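Local coordinates for probable leucine/isoleucine/valine-binding protein (Rhodopirellula baltica, PDB 4KV7) that probably binds leucine, isoleucine, valine or a related small ligand as an extracytoplasmic solute-binding protein of the leucine-binding family, at residues L313-T318 and G337-G342; R284-A289 and F301-G306; D66-A71 and F162-S167; G224-C229 and A253-R258. The protein carries 1 engineered substitution. All blocks are in the same frame, centred on the assembly; numbering follows the deposited sequence.

Contact 1 (L313-T318 and G337-G342)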
loop_
_atom_site.group_PDB
_atom_site.type_symbol
_atom_site.label_atom_id
_atom_site.label_comp_id
_atom_site.label_asym_id
_atom_site.label_seq_id
_atom_site.Cartn_x
_atom_site.Cartn_y
_atom_site.Cartn_z
ATOM N N LEU A 313 -6.040 12.083 -7.986
ATOM C CA LEU A 313 -6.176 12.007 -9.435
ATOM C C LEU A 313 -7.238 12.974 -9.949
ATOM O O LEU A 313 -6.997 13.731 -10.900
ATOM C CB LEU A 313 -6.527 10.583 -9.854
ATOM C CG LEU A 313 -6.720 10.385 -11.355
ATOM C CD1 LEU A 313 -5.431 10.664 -12.113
ATOM C CD2 LEU A 313 -7.230 8.982 -11.620
ATOM N N VAL A 314 -8.410 12.966 -9.315
ATOM C CA VAL A 314 -9.487 13.864 -9.719
ATOM C C VAL A 314 -9.085 15.327 -9.551
ATOM O O VAL A 314 -9.334 16.145 -10.438
ATOM C CB VAL A 314 -10.800 13.534 -8.963
ATOM C CG1 VAL A 314 -11.828 14.643 -9.138
ATOM C CG2 VAL A 314 -11.357 12.182 -9.428
ATOM N N LYS A 315 -8.453 15.656 -8.428
ATOM C CA LYS A 315 -7.945 17.006 -8.219
ATOM C C LYS A 315 -7.002 17.426 -9.350
ATOM O O LYS A 315 -7.128 18.524 -9.901
ATOM C CB LYS A 315 -7.242 17.102 -6.861
ATOM C CG LYS A 315 -6.726 18.498 -6.508
ATOM C CD LYS A 315 -6.175 18.525 -5.082
ATOM C CE LYS A 315 -5.662 19.897 -4.676
ATOM N NZ LYS A 315 -6.789 20.838 -4.402
ATOM N N ALA A 316 -6.076 16.550 -9.723
ATOM C CA ALA A 316 -5.171 16.852 -10.827
ATOM C C ALA A 316 -5.931 17.038 -12.140
ATOM O O ALA A 316 -5.688 17.993 -12.876
ATOM C CB ALA A 316 -4.106 15.765 -10.971
ATOM N N VAL A 317 -6.853 16.132 -12.440
ATOM C CA VAL A 317 -7.604 16.231 -13.690
ATOM C C VAL A 317 -8.417 17.530 -13.761
ATOM O O VAL A 317 -8.471 18.177 -14.810
ATOM C CB VAL A 317 -8.498 14.993 -13.917
ATOM C CG1 VAL A 317 -9.404 15.194 -15.121
ATOM C CG2 VAL A 317 -7.632 13.751 -14.098
ATOM N N THR A 318 -9.002 17.938 -12.635
ATOM C CA THR A 318 -9.804 19.164 -12.571
ATOM C C THR A 318 -8.997 20.396 -12.977
ATOM O O THR A 318 -9.537 21.359 -13.535
ATOM C CB THR A 318 -10.376 19.381 -11.144
ATOM O OG1 THR A 318 -11.229 18.286 -10.798
ATOM C CG2 THR A 318 -11.176 20.670 -11.055
ATOM N N GLY A 337 1.910 20.676 -6.536
ATOM C CA GLY A 337 2.740 21.395 -5.581
ATOM C C GLY A 337 2.465 20.962 -4.153
ATOM O O GLY A 337 2.255 19.782 -3.882
ATOM N N GLN A 338 2.494 21.918 -3.229
ATOM C CA GLN A 338 2.075 21.636 -1.865
ATOM C C GLN A 338 0.572 21.833 -1.772
ATOM O O GLN A 338 0.057 22.907 -2.094
ATOM C CB GLN A 338 2.802 22.514 -0.846
ATOM C CG GLN A 338 2.459 22.126 0.583
ATOM C CD GLN A 338 3.231 22.918 1.610
ATOM O OE1 GLN A 338 4.463 22.921 1.614
ATOM N NE2 GLN A 338 2.510 23.599 2.491
ATOM N N PHE A 339 -0.136 20.798 -1.349
ATOM C CA PHE A 339 -1.591 20.854 -1.341
ATOM C C PHE A 339 -2.174 20.139 -0.133
ATOM O O PHE A 339 -1.500 19.365 0.547
ATOM C CB PHE A 339 -2.184 20.324 -2.658
ATOM C CG PHE A 339 -1.942 18.857 -2.907
ATOM C CD1 PHE A 339 -0.706 18.404 -3.351
ATOM C CD2 PHE A 339 -2.966 17.937 -2.739
ATOM C CE1 PHE A 339 -0.487 17.066 -3.594
ATOM C CE2 PHE A 339 -2.754 16.596 -2.983
ATOM C CZ PHE A 339 -1.514 16.155 -3.410
ATOM N N ASP A 340 -3.440 20.432 0.130
ATOM C CA ASP A 340 -4.129 19.930 1.304
ATOM C C ASP A 340 -5.405 19.249 0.840
ATOM O O ASP A 340 -6.193 19.845 0.105
ATOM C CB ASP A 340 -4.460 21.106 2.224
ATOM C CG ASP A 340 -5.188 20.687 3.486
ATOM O OD1 ASP A 340 -5.079 19.509 3.891
ATOM O OD2 ASP A 340 -5.861 21.557 4.082
ATOM N N ILE A 341 -5.602 17.997 1.237
ATOM C CA ILE A 341 -6.853 17.308 0.923
ATOM C C ILE A 341 -7.594 16.868 2.182
ATOM O O ILE A 341 -8.481 16.024 2.122
ATOM C CB ILE A 341 -6.661 16.094 -0.032
ATOM C CG1 ILE A 341 -5.657 15.090 0.538
ATOM C CG2 ILE A 341 -6.231 16.552 -1.412
ATOM C CD1 ILE A 341 -5.433 13.878 -0.377
ATOM N N GLY A 342 -7.234 17.445 3.323
ATOM C CA GLY A 342 -7.937 17.154 4.560
ATOM C C GLY A 342 -7.363 16.018 5.382
ATOM O O GLY A 342 -8.081 15.405 6.175
#
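K315 runs out from helix 301-319 alongside F339, in the loop between helix 326-335 and strand 347-349, and the two side chains pass each other pointing in opposite directions. The lysine leaves with CG anti to the backbone N (chi1 -177°) and stays extended as far as CE; the single bend comes at chi4, which swings NZ off the line of the methylenes. The extended run brings CD and CE up to the ring obliquely, near CD2. K315 CE is 3.9 Å from F339 CD2, with K315 CD at 4.0 Å from the same F339 CD2, and K315 CE also reaches F339 CB. I341 joins through its CG2 branch, which meets K315 CD at 4.2 Å and lies at the edge of the F339 ring, in its plane, so lysine methylenes, ring and the isoleucine CG2 methyl form one small apolar cluster.

Between the two hydrophobic residues the chain turns D340 away from the helix. D340 OD1 accepts from G342 N at 3.0 Å, an Asx turn that spans I341. F339 pairs through its backbone with L347, which both F339 and I341 also touch with their side chains.

No hydrogen bond crosses the contact, and of the 107 Å² buried, K315 supplies 60. The chemistry is thus that of lysine methylenes used as a hydrophobic surface, with the ammonium group playing no bonding part between the segments.

Contact 2 (R284-A289 and F301-G306)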
loop_
_atom_site.group_PDB
_atom_site.type_symbol
_atom_site.label_atom_id
_atom_site.label_comp_id
_atom_site.label_asym_id
_atom_site.label_seq_id
_atom_site.Cartn_x
_atom_site.Cartn_y
_atom_site.Cartn_z
ATOM N N ARG A 284 -13.662 11.554 6.861
ATOM C CA ARG A 284 -15.120 11.644 6.915
ATOM C C ARG A 284 -15.708 11.574 5.505
ATOM O O ARG A 284 -16.735 10.933 5.275
ATOM C CB ARG A 284 -15.566 12.927 7.618
ATOM C CG ARG A 284 -15.022 13.060 9.024
ATOM C CD ARG A 284 -15.661 14.215 9.767
ATOM N NE ARG A 284 -15.490 15.499 9.086
ATOM C CZ ARG A 284 -15.457 16.682 9.703
ATOM N NH1 ARG A 284 -15.566 16.759 11.020
ATOM N NH2 ARG A 284 -15.319 17.801 9.004
ATOM N N GLU A 285 -15.031 12.210 4.554
ATOM C CA GLU A 285 -15.439 12.183 3.153
ATOM C C GLU A 285 -15.316 10.777 2.554
ATOM O O GLU A 285 -16.174 10.335 1.792
ATOM C CB GLU A 285 -14.637 13.222 2.353
ATOM C CG GLU A 285 -15.083 14.664 2.638
ATOM C CD GLU A 285 -14.041 15.725 2.299
ATOM O OE1 GLU A 285 -12.910 15.390 1.906
ATOM O OE2 GLU A 285 -14.364 16.919 2.440
ATOM N N TYR A 286 -14.251 10.074 2.903
ATOM C CA TYR A 286 -14.099 8.670 2.548
ATOM C C TYR A 286 -15.282 7.856 3.052
ATOM O O TYR A 286 -15.859 7.076 2.306
ATOM C CB TYR A 286 -12.791 8.132 3.136
ATOM C CG TYR A 286 -12.726 6.622 3.264
ATOM C CD1 TYR A 286 -12.563 5.806 2.149
ATOM C CD2 TYR A 286 -12.806 6.016 4.514
ATOM C CE1 TYR A 286 -12.491 4.428 2.281
ATOM C CE2 TYR A 286 -12.738 4.647 4.658
ATOM C CZ TYR A 286 -12.576 3.851 3.544
ATOM O OH TYR A 286 -12.510 2.488 3.722
ATOM N N ARG A 287 -15.656 8.036 4.313
ATOM C CA ARG A 287 -16.743 7.234 4.867
ATOM C C ARG A 287 -18.062 7.533 4.164
ATOM O O ARG A 287 -18.835 6.614 3.892
ATOM C CB ARG A 287 -16.879 7.420 6.382
ATOM C CG ARG A 287 -15.703 6.859 7.170
ATOM C CD ARG A 287 -16.074 6.560 8.624
ATOM N NE ARG A 287 -16.425 7.782 9.345
ATOM C CZ ARG A 287 -15.555 8.558 9.980
ATOM N NH1 ARG A 287 -14.274 8.237 10.004
ATOM N NH2 ARG A 287 -15.970 9.658 10.592
ATOM N N ASP A 288 -18.317 8.805 3.854
ATOM C CA ASP A 288 -19.536 9.165 3.135
ATOM C C ASP A 288 -19.538 8.546 1.743
ATOM O O ASP A 288 -20.563 8.029 1.294
ATOM C CB ASP A 288 -19.671 10.684 2.989
ATOM C CG ASP A 288 -19.989 11.394 4.299
ATOM O OD1 ASP A 288 -20.485 10.756 5.251
ATOM O OD2 ASP A 288 -19.765 12.628 4.356
ATOM N N ALA A 289 -18.397 8.607 1.060
ATOM C CA ALA A 289 -18.291 8.075 -0.294
ATOM C C ALA A 289 -18.500 6.570 -0.294
ATOM O O ALA A 289 -19.212 6.042 -1.149
ATOM C CB ALA A 289 -16.956 8.433 -0.917
ATOM N N PHE A 301 -8.046 0.193 5.763
ATOM C CA PHE A 301 -6.939 1.065 5.401
ATOM C C PHE A 301 -6.663 0.990 3.904
ATOM O O PHE A 301 -6.182 1.952 3.319
ATOM C CB PHE A 301 -5.658 0.723 6.170
ATOM C CG PHE A 301 -5.823 0.730 7.668
ATOM C CD1 PHE A 301 -6.001 1.922 8.363
ATOM C CD2 PHE A 301 -5.798 -0.456 8.378
ATOM C CE1 PHE A 301 -6.165 1.919 9.744
ATOM C CE2 PHE A 301 -5.966 -0.460 9.761
ATOM C CZ PHE A 301 -6.137 0.728 10.439
ATOM N N VAL A 302 -6.943 -0.162 3.299
ATOM C CA VAL A 302 -6.655 -0.368 1.890
ATOM C C VAL A 302 -7.585 0.477 1.021
ATOM O O VAL A 302 -7.134 1.208 0.135
ATOM C CB VAL A 302 -6.755 -1.863 1.517
ATOM C CG1 VAL A 302 -6.483 -2.054 0.036
ATOM C CG2 VAL A 302 -5.776 -2.702 2.344
ATOM N N SER A 303 -8.888 0.397 1.263
ATOM C CA SER A 303 -9.779 1.214 0.456
ATOM C C SER A 303 -9.638 2.700 0.755
ATOM O O SER A 303 -9.866 3.516 -0.130
ATOM C CB SER A 303 -11.237 0.767 0.549
ATOM O OG SER A 303 -11.716 0.786 1.875
ATOM N N LEU A 304 -9.262 3.070 1.980
ATOM C CA LEU A 304 -8.978 4.469 2.263
ATOM C C LEU A 304 -7.820 4.951 1.398
ATOM O O LEU A 304 -7.881 6.042 0.834
ATOM C CB LEU A 304 -8.684 4.670 3.749
ATOM C CG LEU A 304 -8.195 6.056 4.171
ATOM C CD1 LEU A 304 -9.178 7.145 3.728
ATOM C CD2 LEU A 304 -8.030 6.093 5.672
ATOM N N GLU A 305 -6.769 4.141 1.257
ATOM C CA GLU A 305 -5.683 4.512 0.354
ATOM C C GLU A 305 -6.173 4.656 -1.095
ATOM O O GLU A 305 -5.799 5.604 -1.784
ATOM C CB GLU A 305 -4.519 3.520 0.449
ATOM C CG GLU A 305 -3.311 3.915 -0.383
ATOM C CD GLU A 305 -2.098 3.034 -0.147
ATOM O OE1 GLU A 305 -2.121 2.187 0.778
ATOM O OE2 GLU A 305 -1.109 3.176 -0.904
ATOM N N GLY A 306 -7.001 3.725 -1.560
ATOM C CA GLY A 306 -7.521 3.814 -2.915
ATOM C C GLY A 306 -8.344 5.075 -3.123
ATOM O O GLY A 306 -8.245 5.753 -4.155
#
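Y286 and L304 both carry CG opposite their backbone N, the tyrosine with chi1 160°, and this sends the ring of one across the side chain and backbone of the other. S303 does the reverse: its OG sits between the backbone N and the carbonyl carbon (chi1 58°), which sets it facing the tyrosine hydroxyl.

The two partners meet different parts of the ring. L304 lies over one face, where its CA stands 3.9 Å from the ring centroid and 27° off the normal, the geometry of a CH-pi contact. On that same side L304 CD1 reaches Y286 CG at 3.6 Å, so the leucine spans the ring from its hydroxyl half to its root. S303 OG instead approaches at the edge, near the ring plane. Y286 OH gives its hydrogen to S303 OG in a short 2.6 Å bond, and it also has a hydrogen bond with the backbone N of S300, just ahead of the helix. The buried hydroxyl is therefore held by two partners, which fix how far the ring is inserted.

The close fit agrees with the backbones, since Y286 CA and L304 CA are 6.6 Å apart. Helix 281-293 is thereby packed against the first turn of helix 301-319, the next helix in the chain; L304 also touches L282, and S303 touches M290. Elsewhere on that turn V302 packs on N36 and M37, so helix 301-319 packs on both helix 281-293 and helix 31-50, which also meet through A289 and E47.

Contact 3 (D66-A71 and F162-S167). With FMT (formic acid), chain B.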
loop_
_atom_site.group_PDB
_atom_site.type_symbol
_atom_site.label_atom_id
_atom_site.label_comp_id
_atom_site.label_asym_id
_atom_site.label_seq_id
_atom_site.Cartn_x
_atom_site.Cartn_y
_atom_site.Cartn_z
ATOM N N ASP A 66 -4.379 -9.667 -12.088
ATOM C CA ASP A 66 -3.109 -10.382 -12.249
ATOM C C ASP A 66 -2.785 -11.343 -11.112
ATOM O O ASP A 66 -1.728 -11.964 -11.122
ATOM C CB ASP A 66 -1.918 -9.455 -12.552
ATOM C CG ASP A 66 -1.634 -8.446 -11.457
ATOM O OD1 ASP A 66 -1.992 -8.671 -10.277
ATOM O OD2 ASP A 66 -1.010 -7.413 -11.795
ATOM N N GLY A 67 -3.690 -11.467 -10.146
ATOM C CA GLY A 67 -3.484 -12.393 -9.043
ATOM C C GLY A 67 -2.216 -12.142 -8.239
ATOM O O GLY A 67 -1.741 -13.061 -7.566
ATOM N N TYR A 68 -1.664 -10.924 -8.286
ATOM C CA TYR A 68 -0.382 -10.625 -7.635
ATOM C C TYR A 68 0.723 -11.514 -8.215
ATOM O O TYR A 68 1.608 -12.001 -7.503
ATOM C CB TYR A 68 -0.510 -10.735 -6.108
ATOM C CG TYR A 68 0.651 -10.225 -5.260
ATOM C CD1 TYR A 68 1.365 -9.073 -5.586
ATOM C CD2 TYR A 68 0.996 -10.898 -4.094
ATOM C CE1 TYR A 68 2.398 -8.621 -4.774
ATOM C CE2 TYR A 68 2.011 -10.446 -3.274
ATOM C CZ TYR A 68 2.717 -9.313 -3.621
ATOM O OH TYR A 68 3.729 -8.899 -2.800
ATOM N N GLU A 69 0.681 -11.690 -9.533
ATOM C CA GLU A 69 1.697 -12.440 -10.258
ATOM C C GLU A 69 2.210 -11.662 -11.464
ATOM O O GLU A 69 1.450 -11.376 -12.395
ATOM C CB GLU A 69 1.150 -13.802 -10.691
ATOM C CG GLU A 69 0.988 -14.773 -9.531
ATOM C CD GLU A 69 2.312 -15.145 -8.872
ATOM O OE1 GLU A 69 3.396 -14.906 -9.456
ATOM O OE2 GLU A 69 2.277 -15.688 -7.748
ATOM N N PRO A 70 3.513 -11.336 -11.466
ATOM C CA PRO A 70 4.088 -10.556 -12.571
ATOM C C PRO A 70 3.881 -11.171 -13.957
ATOM O O PRO A 70 3.794 -10.421 -14.927
ATOM C CB PRO A 70 5.577 -10.504 -12.219
ATOM C CG PRO A 70 5.598 -10.568 -10.731
ATOM C CD PRO A 70 4.471 -11.502 -10.356
ATOM N N ALA A 71 3.794 -12.494 -14.052
ATOM C CA ALA A 71 3.540 -13.143 -15.334
ATOM C C ALA A 71 2.210 -12.705 -15.941
ATOM O O ALA A 71 2.048 -12.716 -17.163
ATOM C CB ALA A 71 3.586 -14.664 -15.200
ATOM N N PHE A 162 10.437 -11.436 8.942
ATOM C CA PHE A 162 9.740 -12.516 8.246
ATOM C C PHE A 162 9.243 -11.909 6.954
ATOM O O PHE A 162 8.386 -11.022 6.984
ATOM C CB PHE A 162 8.562 -13.022 9.069
ATOM C CG PHE A 162 7.755 -14.071 8.365
ATOM C CD1 PHE A 162 8.244 -15.361 8.210
ATOM C CD2 PHE A 162 6.506 -13.764 7.833
ATOM C CE1 PHE A 162 7.493 -16.323 7.541
ATOM C CE2 PHE A 162 5.760 -14.714 7.169
ATOM C CZ PHE A 162 6.256 -15.996 7.025
ATOM N N THR A 163 9.817 -12.325 5.827
ATOM C CA THR A 163 9.549 -11.605 4.584
ATOM C C THR A 163 9.293 -12.511 3.397
ATOM O O THR A 163 9.778 -13.636 3.324
ATOM C CB THR A 163 10.690 -10.617 4.191
ATOM O OG1 THR A 163 11.758 -11.317 3.554
ATOM C CG2 THR A 163 11.215 -9.840 5.393
ATOM N N GLN A 164 8.564 -11.973 2.435
ATOM C CA GLN A 164 8.289 -12.671 1.194
ATOM C C GLN A 164 9.583 -12.795 0.402
ATOM O O GLN A 164 10.377 -11.846 0.346
ATOM C CB GLN A 164 7.257 -11.871 0.415
ATOM C CG GLN A 164 6.593 -12.604 -0.723
ATOM C CD GLN A 164 5.365 -11.854 -1.143
ATOM O OE1 GLN A 164 4.357 -11.877 -0.436
ATOM N NE2 GLN A 164 5.452 -11.126 -2.256
ATOM N N ASN A 165 9.822 -13.955 -0.189
ATOM C CA ASN A 165 11.106 -14.245 -0.808
ATOM C C ASN A 165 11.170 -13.739 -2.244
ATOM O O ASN A 165 11.240 -14.520 -3.191
ATOM C CB ASN A 165 11.395 -15.742 -0.734
ATOM C CG ASN A 165 12.870 -16.047 -0.712
ATOM O OD1 ASN A 165 13.705 -15.145 -0.660
ATOM N ND2 ASN A 165 13.204 -17.332 -0.737
ATOM N N ASP A 166 11.129 -12.418 -2.382
ATOM C CA ASP A 166 11.119 -11.752 -3.679
ATOM C C ASP A 166 11.471 -10.290 -3.472
ATOM O O ASP A 166 11.930 -9.901 -2.387
ATOM C CB ASP A 166 9.766 -11.916 -4.411
ATOM C CG ASP A 166 8.598 -11.272 -3.680
ATOM O OD1 ASP A 166 8.816 -10.507 -2.718
ATOM O OD2 ASP A 166 7.440 -11.514 -4.104
ATOM N N SER A 167 11.250 -9.476 -4.499
ATOM C CA SER A 167 11.632 -8.069 -4.423
ATOM C C SER A 167 10.866 -7.271 -3.365
ATOM O O SER A 167 11.367 -6.249 -2.878
ATOM C CB SER A 167 11.478 -7.405 -5.782
ATOM O OG SER A 167 10.166 -7.590 -6.288
HETATM C C FMT B . 4.514 -5.613 -2.143
HETATM O O1 FMT B . 4.955 -4.455 -2.147
HETATM O O2 FMT B . 4.591 -6.412 -3.085
#
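The Y68 ring and the Q164 amide are turned 60° against each other and meet through their polar ends, with Q164 NE2 approaching the ring obliquely. At the ring edge, in its plane, lies O2 of a formic acid molecule, while the ring of F250 also meets that of Y68. The phenol oxygen joins these groups: Q164 NE2 donates to Y68 OH at 2.9 Å with an N-H...O angle of 154°, and Y68 OH passes its own hydrogen to FMT O2 at 2.6 Å.

Q164 NE2 has a second acceptor in D166 OD2, 2.7 Å away and met on the syn side of the carboxylate, close to the amide plane. Two bonds thus fix the rotation of the amide. An alanine in place of Q164 would probably leave Y68 OH without this donor and D166 OD2 without the amide N-H, with R198 remaining as a partner of D166. R198 forms salt bridges with both D166 and E69, and so adds a charged link between the segments.

Y68 is placed by a type I' turn from D66 to E69, in which D66 OD1 accepts from Y68 N at 3.0 Å, an Asx turn. The formic acid molecule, probably from the crystallisation liquor, is also bonded to T95 and Y138; its position is consistent with the ligand cleft between the lobes of this family. The turn follows strand 57-65 and leads into helix 70-81, whereas Q164 ends strand 159-164 of the mixed sheet, just before helix 167-183.

Contact 4 (G224-C229 and A253-R258)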
loop_
_atom_site.group_PDB
_atom_site.type_symbol
_atom_site.label_atom_id
_atom_site.label_comp_id
_atom_site.label_asym_id
_atom_site.label_seq_id
_atom_site.Cartn_x
_atom_site.Cartn_y
_atom_site.Cartn_z
ATOM N N GLY A 224 5.122 -9.118 4.383
ATOM C CA GLY A 224 4.424 -10.185 3.707
ATOM C C GLY A 224 2.997 -9.802 3.411
ATOM O O GLY A 224 2.670 -8.620 3.384
ATOM N N THR A 225 2.151 -10.795 3.154
ATOM C CA THR A 225 0.723 -10.567 2.970
ATOM C C THR A 225 -0.059 -11.283 4.068
ATOM O O THR A 225 0.480 -12.144 4.776
ATOM C CB THR A 225 0.244 -11.051 1.604
ATOM O OG1 THR A 225 0.588 -12.431 1.455
ATOM C CG2 THR A 225 0.898 -10.216 0.488
ATOM N N TYR A 226 -1.340 -10.951 4.187
ATOM C CA TYR A 226 -2.146 -11.407 5.308
ATOM C C TYR A 226 -2.212 -12.916 5.473
ATOM O O TYR A 226 -2.166 -13.401 6.603
ATOM C CB TYR A 226 -3.550 -10.790 5.295
ATOM C CG TYR A 226 -4.323 -11.001 4.014
ATOM C CD1 TYR A 226 -4.233 -10.078 2.971
ATOM C CD2 TYR A 226 -5.170 -12.091 3.856
ATOM C CE1 TYR A 226 -4.947 -10.252 1.795
ATOM C CE2 TYR A 226 -5.887 -12.268 2.683
ATOM C CZ TYR A 226 -5.775 -11.342 1.659
ATOM O OH TYR A 226 -6.457 -11.478 0.483
ATOM N N GLU A 227 -2.336 -13.681 4.390
ATOM C CA GLU A 227 -2.463 -15.132 4.537
ATOM C C GLU A 227 -1.219 -15.788 5.170
ATOM O O GLU A 227 -1.336 -16.454 6.206
ATOM C CB GLU A 227 -2.855 -15.841 3.231
ATOM C CG GLU A 227 -3.110 -17.324 3.484
ATOM C CD GLU A 227 -3.037 -18.225 2.250
ATOM O OE1 GLU A 227 -2.366 -17.860 1.255
ATOM O OE2 GLU A 227 -3.610 -19.330 2.320
ATOM N N PRO A 228 -0.034 -15.616 4.560
ATOM C CA PRO A 228 1.136 -16.244 5.171
ATOM C C PRO A 228 1.484 -15.624 6.518
ATOM O O PRO A 228 1.959 -16.351 7.392
ATOM C CB PRO A 228 2.248 -16.019 4.134
ATOM C CG PRO A 228 1.793 -14.860 3.332
ATOM C CD PRO A 228 0.308 -14.976 3.276
ATOM N N CYS A 229 1.252 -14.329 6.708
ATOM C CA CYS A 229 1.537 -13.726 8.005
ATOM C C CYS A 229 0.629 -14.280 9.096
ATOM O O CYS A 229 1.081 -14.531 10.222
ATOM C CB CYS A 229 1.455 -12.206 7.926
ATOM S SG CYS A 229 2.837 -11.487 7.000
ATOM N N ALA A 253 -3.850 -5.021 7.334
ATOM C CA ALA A 253 -4.121 -5.191 8.761
ATOM C C ALA A 253 -5.554 -5.609 9.026
ATOM O O ALA A 253 -5.820 -6.334 9.976
ATOM C CB ALA A 253 -3.787 -3.913 9.521
ATOM N N ASP A 254 -6.480 -5.149 8.197
ATOM C CA ASP A 254 -7.873 -5.529 8.388
ATOM C C ASP A 254 -8.092 -7.002 8.058
ATOM O O ASP A 254 -8.739 -7.725 8.812
ATOM C CB ASP A 254 -8.779 -4.608 7.584
ATOM C CG ASP A 254 -8.663 -3.169 8.039
ATOM O OD1 ASP A 254 -9.085 -2.890 9.177
ATOM O OD2 ASP A 254 -8.139 -2.328 7.269
ATOM N N ALA A 255 -7.505 -7.453 6.959
ATOM C CA ALA A 255 -7.585 -8.867 6.604
ATOM C C ALA A 255 -6.849 -9.744 7.618
ATOM O O ALA A 255 -7.288 -10.855 7.936
ATOM C CB ALA A 255 -7.040 -9.099 5.218
ATOM N N LEU A 256 -5.730 -9.248 8.124
ATOM C CA LEU A 256 -4.959 -9.976 9.116
ATOM C C LEU A 256 -5.769 -10.180 10.389
ATOM O O LEU A 256 -5.823 -11.288 10.940
ATOM C CB LEU A 256 -3.685 -9.196 9.425
ATOM C CG LEU A 256 -2.728 -9.826 10.436
ATOM C CD1 LEU A 256 -2.017 -11.040 9.853
ATOM C CD2 LEU A 256 -1.718 -8.799 10.902
ATOM N N GLN A 257 -6.433 -9.124 10.851
ATOM C CA GLN A 257 -7.239 -9.209 12.062
ATOM C C GLN A 257 -8.415 -10.163 11.876
ATOM O O GLN A 257 -8.748 -10.934 12.777
ATOM C CB GLN A 257 -7.733 -7.827 12.498
ATOM C CG GLN A 257 -8.613 -7.889 13.745
ATOM C CD GLN A 257 -8.864 -6.535 14.373
ATOM O OE1 GLN A 257 -8.868 -5.509 13.690
ATOM N NE2 GLN A 257 -9.073 -6.525 15.688
ATOM N N ARG A 258 -9.042 -10.120 10.704
ATOM C CA ARG A 258 -10.172 -10.991 10.408
ATOM C C ARG A 258 -9.749 -12.458 10.437
ATOM O O ARG A 258 -10.479 -13.310 10.940
ATOM C CB ARG A 258 -10.776 -10.628 9.047
ATOM C CG ARG A 258 -12.034 -11.371 8.649
ATOM C CD ARG A 258 -12.490 -10.906 7.265
ATOM N NE ARG A 258 -12.048 -9.537 6.988
ATOM C CZ ARG A 258 -11.297 -9.180 5.948
ATOM N NH1 ARG A 258 -10.899 -10.088 5.063
ATOM N NH2 ARG A 258 -10.944 -7.912 5.790
#
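Y226 OH is hydrogen-bonded to the backbone N of E32, at the start of helix 31-50, while the ring that carries it packs one face on A255. The two segments begin neighbouring helices of consecutive beta-alpha-beta crossovers, 219-223 to 244-247 and 244-247 to 268-271, in the alpha/beta fold of a periplasmic binding protein. Strand order supports this reading, since the three strands lie side by side and parallel.

A255 CB is 3.7 Å from the centroid of the Y226 ring and 20° off its normal, a CH-pi contact over the face. The methyl is displaced toward the root of the ring, as its 3.5 Å approach to Y226 CG shows. This position follows from chi1 of 55°, which puts CG of Y226 between the backbone N and the carbonyl carbon and stands the ring up beside helix 253-260. Replacing the tyrosine with an alanine would probably leave E32 N without this partner and open a gap over the A255 methyl.

L256 packs beside A255, against the base of Y226. Its backbone N lies 3.9 Å from Y226 CB, and Y226 CA and L256 CA come within 4.9 Å, a close approach of helix starts. No hydrogen bond spans the pair; 180 Å² is buried by apolar packing. L256 also extends a branch toward C229, one turn beyond Y226 on helix 226-238, touching it through carbon rather than sulfur: L256 CD1 to C229 CB, 4.1 Å.

From the N terminus, contact 3 closes first and spans the longest interval, 90 residues, joining the turn after strand 57-65 to the end of strand 159-164. Contact 4 follows with 23 intervening residues and ties two successive helices flanking the mixed sheet. Contact 2 then closes over 11 residues, pairing helices 281-293 and 301-319, and contact 1 over 18, joining helix 301-319 to the loop ahead of strand 347-349. All four are in series, so none nests in or crosses another. Contacts 3 and 4 touch where Y68 CE2 meets T225 CG2 at 3.9 Å; contacts 4 and 2 are bridged by D254 OD2 and F301 N, 2.9 Å apart.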